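Local coordinates for putative peptidoglycan-binding/hydrolysing protein (Peptoclostridium difficile, PDB 5TV7) that probably binds peptidoglycan through putative peptidoglycan-binding domains, may take part in its hydrolysis, and is seen here with glutamine hydroxamate bound, at residues Gln38-Arg41 with Asp42-Lys45. Residues are numbered along the deposited sequence; the frame is centred on the assembly and turned at random.
Sequences QEIR and DEHK
The side-chain amide of Q38 meets the carboxylate of D42 with the two planes turned 64° apart, so neither face is stacked: NE2 of Q38 comes to OD1 of D42 at 2.9 Å from above the carboxylate plane, and the bond is bent, 132° at the hydrogen. Short D42, its CG beside the backbone N, keeps its carboxylate close to the turn, within reach of that NE2. With CG anti to the backbone N (chi1 -168°) and a bend at chi2, the Q38 amide comes back over the turn, where its OE1 takes a weak hydrogen bond, 3.3 Å, from NE of R41. Glutamine suits this exposed place because one amide both gives and accepts; NH2 of R41 also hydrogen-bonds O of Y33, whose ring makes a cation-pi contact with R41. These pairings lie on helix 38-46, which lays I40 and H44 on outer strand 60-64 of the antiparallel sheet in a putative peptidoglycan-binding domain. Apolar I40 packs there, its CD1 4.0 Å from OE1 of E43, whose OE2 forms a salt bridge with K141. Histidine suits a buried place between two acids: ND1 of H44 bonds D135 and NE2 bonds D59, one nitrogen either side of CE1.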
# COMPACT_ATOMS: atom_id res chain seq x y z
N GLN A 38 -17.20 -8.37 -1.49
CA GLN A 38 -17.87 -7.34 -2.28
C GLN A 38 -17.50 -5.91 -1.89
O GLN A 38 -17.38 -5.04 -2.75
CB GLN A 38 -19.39 -7.52 -2.25
CG GLN A 38 -20.11 -6.66 -3.27
CD GLN A 38 -19.66 -6.93 -4.70
OE1 GLN A 38 -19.30 -8.05 -5.05
NE2 GLN A 38 -19.67 -5.89 -5.53
N GLU A 39 -17.33 -5.65 -0.60
CA GLU A 39 -16.94 -4.32 -0.12
C GLU A 39 -15.55 -3.93 -0.67
O GLU A 39 -15.29 -2.76 -0.97
CB GLU A 39 -16.97 -4.29 1.41
CG GLU A 39 -16.65 -2.94 2.01
CD GLU A 39 -16.99 -2.85 3.49
OE1 GLU A 39 -17.81 -3.66 3.98
OE2 GLU A 39 -16.44 -1.94 4.16
N ILE A 40 -14.69 -4.94 -0.82
CA ILE A 40 -13.36 -4.77 -1.39
C ILE A 40 -13.48 -4.62 -2.91
O ILE A 40 -12.77 -3.82 -3.51
CB ILE A 40 -12.44 -5.95 -0.99
CG1 ILE A 40 -12.31 -6.04 0.54
CG2 ILE A 40 -11.06 -5.81 -1.63
CD1 ILE A 40 -11.80 -4.78 1.22
N ARG A 41 -14.39 -5.37 -3.53
CA ARG A 41 -14.60 -5.25 -4.98
C ARG A 41 -15.08 -3.86 -5.37
O ARG A 41 -14.63 -3.31 -6.37
CB ARG A 41 -15.60 -6.29 -5.49
CG ARG A 41 -15.04 -7.69 -5.62
CD ARG A 41 -16.11 -8.68 -6.07
NE ARG A 41 -16.83 -8.22 -7.27
CZ ARG A 41 -16.42 -8.37 -8.53
NH1 ARG A 41 -17.17 -7.91 -9.54
NH2 ARG A 41 -15.26 -8.95 -8.82
N ASP A 42 -15.99 -3.30 -4.58
CA ASP A 42 -16.53 -1.96 -4.85
C ASP A 42 -15.47 -0.88 -4.67
O ASP A 42 -15.44 0.09 -5.41
CB ASP A 42 -17.73 -1.67 -3.95
CG ASP A 42 -18.89 -2.62 -4.20
OD1 ASP A 42 -19.10 -3.03 -5.37
OD2 ASP A 42 -19.60 -2.94 -3.23
N GLU A 43 -14.62 -1.07 -3.66
CA GLU A 43 -13.56 -0.11 -3.39
C GLU A 43 -12.57 -0.12 -4.57
O GLU A 43 -12.16 0.93 -5.05
CB GLU A 43 -12.86 -0.47 -2.07
CG GLU A 43 -11.98 0.64 -1.51
CD GLU A 43 -11.15 0.21 -0.30
OE1 GLU A 43 -11.30 -0.93 0.20
OE2 GLU A 43 -10.33 1.04 0.16
N HIS A 44 -12.24 -1.32 -5.06
CA HIS A 44 -11.32 -1.49 -6.20
C HIS A 44 -11.95 -0.94 -7.48
O HIS A 44 -11.28 -0.28 -8.27
CB HIS A 44 -10.93 -2.96 -6.38
CG HIS A 44 -9.98 -3.21 -7.51
ND1 HIS A 44 -8.65 -2.83 -7.47
CD2 HIS A 44 -10.14 -3.85 -8.69
CE1 HIS A 44 -8.05 -3.20 -8.59
NE2 HIS A 44 -8.94 -3.82 -9.35
N LYS A 45 -13.24 -1.23 -7.66
CA LYS A 45 -14.00 -0.74 -8.80
C LYS A 45 -13.89 0.78 -8.86
O LYS A 45 -13.40 1.32 -9.86
CB LYS A 45 -15.48 -1.15 -8.65
CG LYS A 45 -16.41 -0.71 -9.78
CD LYS A 45 -17.87 -0.63 -9.32
CE LYS A 45 -18.41 -1.95 -8.78
NZ LYS A 45 -18.36 -3.05 -9.78